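Local coordinates for N-terminal acetyltransferase-like protein (Chaetomium thermophilum, PDB 5NNP) that probably serves as the helical-repeat auxiliary subunit of an N-terminal acetyltransferase A complex, at residues 65-70 against 82-87; 454-459 against 497-502; 657-662 against 681-686. One frame throughout, in Å; residues are numbered along the deposited sequence.

Contact 1. Residues 65-70 against 82-87; sequences ALAKEA and HVYGIL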
loop_
_atom_site.group_PDB
_atom_site.type_symbol
_atom_site.label_atom_id
_atom_site.label_comp_id
_atom_site.label_asym_id
_atom_site.label_seq_id
_atom_site.Cartn_x
_atom_site.Cartn_y
_atom_site.Cartn_z
ATOM N N ALA A 65 3.356 2.269 37.625
ATOM C CA ALA A 65 3.119 2.856 38.936
ATOM C C ALA A 65 4.452 3.172 39.604
ATOM O O ALA A 65 4.622 4.242 40.195
ATOM C CB ALA A 65 2.297 1.921 39.798
ATOM N N LEU A 66 5.400 2.242 39.478
ATOM C CA LEU A 66 6.713 2.373 40.105
ATOM C C LEU A 66 7.576 3.441 39.440
ATOM O O LEU A 66 8.137 4.294 40.121
ATOM C CB LEU A 66 7.455 1.034 40.094
ATOM C CG LEU A 66 8.850 1.051 40.726
ATOM C CD1 LEU A 66 8.788 1.482 42.175
ATOM C CD2 LEU A 66 9.517 -0.291 40.600
ATOM N N ALA A 67 7.691 3.383 38.116
ATOM C CA ALA A 67 8.443 4.387 37.374
ATOM C C ALA A 67 7.923 5.781 37.703
ATOM O O ALA A 67 8.696 6.703 37.963
ATOM C CB ALA A 67 8.356 4.123 35.899
ATOM N N LYS A 68 6.602 5.909 37.728
ATOM C CA LYS A 68 5.939 7.182 37.972
ATOM C C LYS A 68 6.219 7.694 39.391
ATOM O O LYS A 68 6.453 8.891 39.613
ATOM C CB LYS A 68 4.435 7.024 37.719
ATOM C CG LYS A 68 3.623 8.295 37.828
ATOM C CD LYS A 68 2.501 8.302 36.801
ATOM C CE LYS A 68 1.324 7.453 37.246
ATOM N NZ LYS A 68 0.278 7.430 36.193
ATOM N N GLU A 69 6.200 6.772 40.348
ATOM C CA GLU A 69 6.587 7.066 41.722
ATOM C C GLU A 69 8.049 7.536 41.807
ATOM O O GLU A 69 8.390 8.381 42.634
ATOM C CB GLU A 69 6.383 5.824 42.601
ATOM C CG GLU A 69 6.583 6.075 44.068
ATOM C CD GLU A 69 5.642 7.142 44.587
ATOM O OE1 GLU A 69 4.427 7.038 44.306
ATOM O OE2 GLU A 69 6.115 8.085 45.262
ATOM N N ALA A 70 8.898 6.974 40.945
ATOM C CA ALA A 70 10.331 7.206 41.013
ATOM C C ALA A 70 10.646 8.615 40.577
ATOM O O ALA A 70 11.433 9.317 41.214
ATOM C CB ALA A 70 11.090 6.202 40.149
ATOM N N HIS A 82 13.948 8.986 31.328
ATOM C CA HIS A 82 14.300 8.064 30.250
ATOM C C HIS A 82 13.526 6.739 30.365
ATOM O O HIS A 82 12.925 6.286 29.394
ATOM C CB HIS A 82 15.807 7.815 30.254
ATOM C CG HIS A 82 16.327 7.153 29.019
ATOM N ND1 HIS A 82 17.616 6.665 28.925
ATOM C CD2 HIS A 82 15.743 6.893 27.827
ATOM C CE1 HIS A 82 17.802 6.139 27.727
ATOM N NE2 HIS A 82 16.681 6.264 27.039
ATOM N N VAL A 83 13.531 6.141 31.554
ATOM C CA VAL A 83 12.794 4.908 31.830
ATOM C C VAL A 83 11.302 5.057 31.517
ATOM O O VAL A 83 10.704 4.235 30.809
ATOM C CB VAL A 83 12.953 4.474 33.313
ATOM C CG1 VAL A 83 11.972 3.382 33.660
ATOM C CG2 VAL A 83 14.366 4.011 33.585
ATOM N N TYR A 84 10.715 6.114 32.066
ATOM C CA TYR A 84 9.312 6.439 31.849
ATOM C C TYR A 84 8.985 6.434 30.344
ATOM O O TYR A 84 7.970 5.888 29.916
ATOM C CB TYR A 84 9.010 7.800 32.486
ATOM C CG TYR A 84 7.558 8.070 32.847
ATOM C CD1 TYR A 84 6.803 7.134 33.547
ATOM C CD2 TYR A 84 6.959 9.295 32.534
ATOM C CE1 TYR A 84 5.475 7.394 33.895
ATOM C CE2 TYR A 84 5.633 9.558 32.869
ATOM C CZ TYR A 84 4.901 8.606 33.547
ATOM O OH TYR A 84 3.600 8.873 33.890
ATOM N N GLY A 85 9.868 7.031 29.552
ATOM C CA GLY A 85 9.715 7.063 28.111
ATOM C C GLY A 85 9.801 5.685 27.479
ATOM O O GLY A 85 8.963 5.315 26.653
ATOM N N ILE A 86 10.818 4.924 27.880
ATOM C CA ILE A 86 11.013 3.565 27.395
ATOM C C ILE A 86 9.773 2.695 27.606
ATOM O O ILE A 86 9.349 1.990 26.697
ATOM C CB ILE A 86 12.232 2.918 28.079
ATOM C CG1 ILE A 86 13.510 3.643 27.651
ATOM C CG2 ILE A 86 12.333 1.435 27.733
ATOM C CD1 ILE A 86 14.737 3.208 28.418
ATOM N N LEU A 87 9.186 2.762 28.796
ATOM C CA LEU A 87 7.942 2.055 29.072
ATOM C C LEU A 87 6.847 2.459 28.080
ATOM O O LEU A 87 6.267 1.610 27.397
ATOM C CB LEU A 87 7.492 2.320 30.509
ATOM C CG LEU A 87 8.503 1.927 31.592
ATOM C CD1 LEU A 87 7.971 2.198 32.994
ATOM C CD2 LEU A 87 8.887 0.474 31.439
#
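V83 lies across from A67. Its CG1 is 4.3 Å from A67 CB, a light apolar touch. Y84 comes next, and its CA is the nearest in segment 82-87 to that of A67, 6.0 Å away. CG of Y84 is anti to the backbone N (chi1 -157°), and the ring extends to segment 65-70. A67 CB sits at the ring edge, close to the ring plane, 4.1 Å from Y84 CD1. Farther out, the K68 chain crosses the tyrosine obliquely. K68 CB is 4.0 Å from Y84 CE1, and K68 CD packs by the phenol oxygen. An alanine in place of Y84 would probably leave A67 CB and the aliphatic part of K68 without their aromatic partner and open a gap between the helices. One turn on from V83, L87 puts its CD1 3.5 Å from A67 CB. The small A67 therefore takes V83, Y84 and L87 on a single methyl. The two segments run antiparallel at 155°, with axes 9.5 Å apart. This is the close helix packing of tetratricopeptide repeats, and helix 78-90 opens a predicted repeat. F64 and L71 of helix 60-73 also pack on Y84. Helix 44-55 adds S48 against V83 and N55 against L87.

Contact 2. Residues 454-459 against 497-502; sequences RNNENE and WQRRGN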
loop_
_atom_site.group_PDB
_atom_site.type_symbol
_atom_site.label_atom_id
_atom_site.label_comp_id
_atom_site.label_asym_id
_atom_site.label_seq_id
_atom_site.Cartn_x
_atom_site.Cartn_y
_atom_site.Cartn_z
ATOM N N ARG A 454 -18.791 -16.965 0.520
ATOM C CA ARG A 454 -19.968 -16.353 -0.086
ATOM C C ARG A 454 -21.198 -17.242 0.095
ATOM O O ARG A 454 -22.321 -16.745 0.122
ATOM C CB ARG A 454 -19.733 -16.071 -1.572
ATOM C CG ARG A 454 -18.762 -14.947 -1.836
ATOM C CD ARG A 454 -19.233 -13.667 -1.181
ATOM N NE ARG A 454 -18.292 -12.564 -1.358
ATOM C CZ ARG A 454 -18.258 -11.758 -2.415
ATOM N NH1 ARG A 454 -19.100 -11.936 -3.418
ATOM N NH2 ARG A 454 -17.375 -10.771 -2.471
ATOM N N ASN A 455 -20.979 -18.551 0.223
ATOM C CA ASN A 455 -22.055 -19.494 0.517
ATOM C C ASN A 455 -22.182 -19.774 2.022
ATOM O O ASN A 455 -22.817 -20.730 2.439
ATOM C CB ASN A 455 -21.834 -20.797 -0.239
ATOM C CG ASN A 455 -23.055 -21.684 -0.242
ATOM O OD1 ASN A 455 -24.179 -21.206 -0.263
ATOM N ND2 ASN A 455 -22.837 -22.983 -0.237
ATOM N N ASN A 456 -21.564 -18.910 2.814
ATOM C CA ASN A 456 -21.570 -18.995 4.259
ATOM C C ASN A 456 -21.019 -20.288 4.823
ATOM O O ASN A 456 -21.437 -20.697 5.900
ATOM C CB ASN A 456 -22.978 -18.775 4.797
ATOM C CG ASN A 456 -23.440 -17.348 4.638
ATOM O OD1 ASN A 456 -22.659 -16.475 4.273
ATOM N ND2 ASN A 456 -24.716 -17.100 4.917
ATOM N N GLU A 457 -20.061 -20.911 4.134
ATOM C CA GLU A 457 -19.420 -22.110 4.677
ATOM C C GLU A 457 -18.037 -21.816 5.255
ATOM O O GLU A 457 -17.019 -22.245 4.702
ATOM C CB GLU A 457 -19.297 -23.190 3.609
ATOM C CG GLU A 457 -20.612 -23.796 3.162
ATOM C CD GLU A 457 -20.426 -24.706 1.971
ATOM O OE1 GLU A 457 -20.253 -25.928 2.181
ATOM O OE2 GLU A 457 -20.435 -24.202 0.823
ATOM N N ASN A 458 -18.001 -21.100 6.374
ATOM C CA ASN A 458 -16.733 -20.629 6.940
ATOM C C ASN A 458 -15.743 -21.741 7.227
ATOM O O ASN A 458 -14.584 -21.691 6.817
ATOM C CB ASN A 458 -16.997 -19.847 8.228
ATOM C CG ASN A 458 -17.908 -18.664 7.999
ATOM O OD1 ASN A 458 -19.082 -18.823 7.649
ATOM N ND2 ASN A 458 -17.371 -17.471 8.166
ATOM N N GLU A 459 -16.206 -22.751 7.942
ATOM C CA GLU A 459 -15.328 -23.805 8.407
ATOM C C GLU A 459 -14.746 -24.587 7.222
ATOM O O GLU A 459 -13.572 -24.983 7.241
ATOM C CB GLU A 459 -16.079 -24.709 9.391
ATOM C CG GLU A 459 -17.556 -24.800 9.117
ATOM C CD GLU A 459 -18.385 -23.813 9.913
ATOM O OE1 GLU A 459 -19.074 -22.987 9.284
ATOM O OE2 GLU A 459 -18.382 -23.880 11.160
ATOM N N TRP A 497 -19.555 -14.705 8.889
ATOM C CA TRP A 497 -19.948 -14.948 10.273
ATOM C C TRP A 497 -21.073 -14.009 10.698
ATOM O O TRP A 497 -21.974 -14.399 11.446
ATOM C CB TRP A 497 -18.752 -14.789 11.221
ATOM C CG TRP A 497 -17.874 -15.995 11.274
ATOM C CD1 TRP A 497 -16.545 -16.058 10.969
ATOM C CD2 TRP A 497 -18.267 -17.328 11.639
ATOM N NE1 TRP A 497 -16.085 -17.348 11.125
ATOM C CE2 TRP A 497 -17.121 -18.142 11.536
ATOM C CE3 TRP A 497 -19.470 -17.906 12.050
ATOM C CZ2 TRP A 497 -17.149 -19.509 11.826
ATOM C CZ3 TRP A 497 -19.495 -19.268 12.337
ATOM C CH2 TRP A 497 -18.345 -20.053 12.221
ATOM N N GLN A 498 -21.012 -12.766 10.229
ATOM C CA GLN A 498 -22.057 -11.802 10.532
ATOM C C GLN A 498 -23.365 -12.274 9.924
ATOM O O GLN A 498 -24.398 -12.210 10.572
ATOM C CB GLN A 498 -21.689 -10.416 10.016
ATOM C CG GLN A 498 -22.630 -9.312 10.424
ATOM C CD GLN A 498 -22.054 -7.937 10.120
ATOM O OE1 GLN A 498 -20.832 -7.740 10.113
ATOM N NE2 GLN A 498 -22.929 -6.983 9.850
ATOM N N ARG A 499 -23.307 -12.778 8.694
ATOM C CA ARG A 499 -24.492 -13.279 8.006
ATOM C C ARG A 499 -25.113 -14.476 8.713
ATOM O O ARG A 499 -26.302 -14.759 8.545
ATOM C CB ARG A 499 -24.163 -13.671 6.564
ATOM C CG ARG A 499 -23.994 -12.504 5.617
ATOM C CD ARG A 499 -24.036 -12.963 4.170
ATOM N NE ARG A 499 -22.902 -13.813 3.808
ATOM C CZ ARG A 499 -21.709 -13.355 3.438
ATOM N NH1 ARG A 499 -21.490 -12.049 3.394
ATOM N NH2 ARG A 499 -20.736 -14.200 3.117
ATOM N N ARG A 500 -24.306 -15.189 9.487
ATOM C CA ARG A 500 -24.791 -16.367 10.190
ATOM C C ARG A 500 -25.280 -15.997 11.576
ATOM O O ARG A 500 -25.807 -16.835 12.314
ATOM C CB ARG A 500 -23.699 -17.425 10.276
ATOM C CG ARG A 500 -23.319 -17.988 8.936
ATOM C CD ARG A 500 -22.035 -18.785 9.025
ATOM N NE ARG A 500 -22.154 -19.944 9.904
ATOM C CZ ARG A 500 -21.292 -20.955 9.911
ATOM N NH1 ARG A 500 -20.258 -20.945 9.082
ATOM N NH2 ARG A 500 -21.460 -21.978 10.735
ATOM N N GLY A 501 -25.103 -14.731 11.928
ATOM C CA GLY A 501 -25.533 -14.248 13.226
ATOM C C GLY A 501 -24.461 -14.288 14.305
ATOM O O GLY A 501 -24.762 -14.048 15.463
ATOM N N ASN A 502 -23.216 -14.582 13.936
ATOM C CA ASN A 502 -22.146 -14.717 14.925
ATOM C C ASN A 502 -21.427 -13.389 15.171
ATOM O O ASN A 502 -20.290 -13.187 14.722
ATOM C CB ASN A 502 -21.137 -15.786 14.489
ATOM C CG ASN A 502 -20.310 -16.327 15.653
ATOM O OD1 ASN A 502 -20.004 -15.604 16.600
ATOM N ND2 ASN A 502 -19.946 -17.605 15.584
#
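N456 and R499 meet through polar groups. N456 OD1 accepts from R499 NE at 2.7 Å. The donor lies in the carbonyl plane, on a lone pair. The amide and guanidinium planes are only 12° apart. R499 NH2 adds a weak bond to the same oxygen, at 3.2 Å. This NH2 also donates to the backbone O of L453, so the guanidinium ties down both the turn and the end of helix 442-454.

That turn is a Schellman motif, with N456 at positive phi as the C-prime residue. Across from it, helix 487-499 ends in a second Schellman motif at G501. Two helix ends of the helical array are thus joined.

R500 serves N458 and E459. Its NH1 donates to N458 OD1 at 2.8 Å, from above the carbonyl plane (39° out of it). The same NH1 forms a salt bridge with E459 OE1, modelled too short for its length to be trusted. R500 NH2 makes a weak bond to that oxygen. W497 CZ3 lies over the centre of the R500 guanidinium.

The amide of N458 spans two neighbours. Its ND2 sits over one face of the W497 ring, 3.1 Å above the plane and toward the rim. ND2 and W497 NE1 are both donors and do not bond. ND2 instead donates to D493 OD1. R454 brings its CA near R499 NH2, but its own guanidinium turns to E492 in a salt bridge and to a glycerol, probably from the crystallisation liquor.

Contact 3. Residues 657-662 against 681-686; sequences DAMKFL and EVYIRK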
loop_
_atom_site.group_PDB
_atom_site.type_symbol
_atom_site.label_atom_id
_atom_site.label_comp_id
_atom_site.label_asym_id
_atom_site.label_seq_id
_atom_site.Cartn_x
_atom_site.Cartn_y
_atom_site.Cartn_z
ATOM N N ASP A 657 -17.702 1.903 21.000
ATOM C CA ASP A 657 -16.723 0.985 20.426
ATOM C C ASP A 657 -16.545 1.209 18.922
ATOM O O ASP A 657 -15.514 0.855 18.348
ATOM C CB ASP A 657 -17.123 -0.470 20.709
ATOM C CG ASP A 657 -16.985 -0.830 22.184
ATOM O OD1 ASP A 657 -16.497 0.022 22.950
ATOM O OD2 ASP A 657 -17.345 -1.960 22.585
ATOM N N ALA A 658 -17.555 1.807 18.298
ATOM C CA ALA A 658 -17.538 2.083 16.873
ATOM C C ALA A 658 -16.672 3.282 16.504
ATOM O O ALA A 658 -16.194 3.381 15.368
ATOM C CB ALA A 658 -18.950 2.298 16.377
ATOM N N MET A 659 -16.472 4.189 17.459
ATOM C CA MET A 659 -15.808 5.466 17.189
ATOM C C MET A 659 -14.400 5.356 16.583
ATOM O O MET A 659 -14.071 6.104 15.666
ATOM C CB MET A 659 -15.744 6.297 18.467
ATOM C CG MET A 659 -17.113 6.657 19.014
ATOM S SD MET A 659 -18.212 7.193 17.692
ATOM C CE MET A 659 -17.499 8.761 17.189
ATOM N N LYS A 660 -13.569 4.439 17.068
ATOM C CA LYS A 660 -12.220 4.331 16.509
ATOM C C LYS A 660 -12.247 3.896 15.032
ATOM O O LYS A 660 -11.396 4.327 14.236
ATOM C CB LYS A 660 -11.348 3.374 17.342
ATOM C CG LYS A 660 -11.676 1.890 17.237
ATOM C CD LYS A 660 -10.549 1.037 17.831
ATOM C CE LYS A 660 -10.753 -0.455 17.574
ATOM N NZ LYS A 660 -9.746 -1.323 18.260
ATOM N N PHE A 661 -13.230 3.070 14.661
ATOM C CA PHE A 661 -13.418 2.713 13.257
ATOM C C PHE A 661 -13.925 3.896 12.433
ATOM O O PHE A 661 -13.412 4.188 11.345
ATOM C CB PHE A 661 -14.398 1.555 13.116
ATOM C CG PHE A 661 -13.941 0.271 13.760
ATOM C CD1 PHE A 661 -14.247 -0.009 15.081
ATOM C CD2 PHE A 661 -13.236 -0.672 13.025
ATOM C CE1 PHE A 661 -13.844 -1.200 15.665
ATOM C CE2 PHE A 661 -12.831 -1.861 13.600
ATOM C CZ PHE A 661 -13.134 -2.131 14.920
ATOM N N LEU A 662 -14.942 4.568 12.965
ATOM C CA LEU A 662 -15.629 5.647 12.268
ATOM C C LEU A 662 -14.744 6.881 12.053
ATOM O O LEU A 662 -14.729 7.455 10.964
ATOM C CB LEU A 662 -16.887 6.036 13.041
ATOM C CG LEU A 662 -17.681 7.184 12.431
ATOM C CD1 LEU A 662 -18.205 6.764 11.065
ATOM C CD2 LEU A 662 -18.803 7.626 13.373
ATOM N N GLU A 681 -26.023 7.995 11.208
ATOM C CA GLU A 681 -26.725 7.030 12.051
ATOM C C GLU A 681 -26.106 6.887 13.449
ATOM O O GLU A 681 -26.834 6.781 14.440
ATOM C CB GLU A 681 -26.766 5.667 11.358
ATOM C CG GLU A 681 -27.402 5.703 9.990
ATOM C CD GLU A 681 -28.842 6.144 10.034
ATOM O OE1 GLU A 681 -29.458 6.057 11.117
ATOM O OE2 GLU A 681 -29.358 6.578 8.985
ATOM N N VAL A 682 -24.772 6.887 13.526
ATOM C CA VAL A 682 -24.061 6.799 14.808
ATOM C C VAL A 682 -24.255 8.027 15.695
ATOM O O VAL A 682 -24.494 7.889 16.898
ATOM C CB VAL A 682 -22.548 6.606 14.612
ATOM C CG1 VAL A 682 -21.797 6.826 15.928
ATOM C CG2 VAL A 682 -22.249 5.228 14.032
ATOM N N TYR A 683 -24.170 9.221 15.110
ATOM C CA TYR A 683 -24.254 10.459 15.891
ATOM C C TYR A 683 -25.655 10.848 16.383
ATOM O O TYR A 683 -25.781 11.414 17.473
ATOM C CB TYR A 683 -23.670 11.621 15.092
ATOM C CG TYR A 683 -22.167 11.560 14.976
ATOM C CD1 TYR A 683 -21.378 11.315 16.086
ATOM C CD2 TYR A 683 -21.539 11.734 13.753
ATOM C CE1 TYR A 683 -20.004 11.259 15.986
ATOM C CE2 TYR A 683 -20.171 11.679 13.644
ATOM C CZ TYR A 683 -19.407 11.440 14.764
ATOM O OH TYR A 683 -18.040 11.385 14.659
ATOM N N ILE A 684 -26.707 10.575 15.613
ATOM C CA ILE A 684 -28.046 10.879 16.133
ATOM C C ILE A 684 -28.327 10.031 17.369
ATOM O O ILE A 684 -28.936 10.501 18.336
ATOM C CB ILE A 684 -29.171 10.646 15.107
ATOM C CG1 ILE A 684 -28.941 9.347 14.348
ATOM C CG2 ILE A 684 -29.265 11.810 14.144
ATOM C CD1 ILE A 684 -29.851 9.186 13.173
ATOM N N ARG A 685 -27.861 8.784 17.331
ATOM C CA ARG A 685 -28.031 7.851 18.440
ATOM C C ARG A 685 -27.206 8.290 19.647
ATOM O O ARG A 685 -27.613 8.119 20.799
ATOM C CB ARG A 685 -27.648 6.435 18.000
ATOM C CG ARG A 685 -28.640 5.807 17.019
ATOM C CD ARG A 685 -28.140 4.472 16.514
ATOM N NE ARG A 685 -29.080 3.781 15.628
ATOM C CZ ARG A 685 -29.429 4.199 14.411
ATOM N NH1 ARG A 685 -28.947 5.339 13.926
ATOM N NH2 ARG A 685 -30.279 3.484 13.682
ATOM N N LYS A 686 -26.048 8.874 19.364
ATOM C CA LYS A 686 -25.139 9.376 20.383
ATOM C C LYS A 686 -25.634 10.704 20.955
ATOM O O LYS A 686 -25.028 11.248 21.879
ATOM C CB LYS A 686 -23.736 9.545 19.793
ATOM C CG LYS A 686 -22.661 8.673 20.419
ATOM C CD LYS A 686 -21.284 8.979 19.818
ATOM C CE LYS A 686 -20.196 8.824 20.873
ATOM N NZ LYS A 686 -18.863 9.276 20.391
#
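M659 and K686 reach toward each other tip to tip. K686 NZ ends 3.4 Å from M659 CG and lies near SD and CE as well. The ammonium does not bond to the methionine. Its charge is met by E19 of another chain, an uncharacterized protein, in a salt bridge.

The M659 chain is folded rather than extended. Its chi3 of -69° turns CE back, and this methyl meets the Y683 ring 3.7 Å from CE1. The two side chains cross at a slant. M659 also slides past V682 in the opposite direction, with SD 4.0 Å from V682 CG1.

L662 comes in one turn later. L662 and V682 point at each other tip to tip, with CD2 4.0 Å from V682 CG1. The same CD2 also lies 4.0 Å from Y683 OH. V682 and Y683 together therefore take M659 and L662, while K686 also reaches the partner chain.

Y683 packs further on L666 of helix 654-668 and on L691, A692 and C695 of helix 689-702. E19 of the other chain also touches M659 and Y683.

The segment axes are 11.6 Å apart and run at 144°. This is an antiparallel pair of successive helices, as in the helical-repeat fold of NatA auxiliary subunits, here with one edge engaged by a second protein.

How the contacts relate
Contacts 1 and 3 are mostly buried, and contact 2 lies at the surface. In contacts 1 and 3, two successive antiparallel helices pack mainly through apolar atoms. Contact 2 instead joins a turn to a helix end, and its chemistry is mainly that of arginines with amide and carboxylate oxygens. Contact 3 differs from contact 1 in having a lysine bound to another protein chain; no other chain of the assembly touches contacts 1 or 2. No helix is shared among the three. Contacts 2 and 3 both belong to the part of the chain related to NatA auxiliary subunits, with centres about 25 Å apart. Contact 1 is far off in the N-terminal repeats, its centre about 46 Å from that of contact 2.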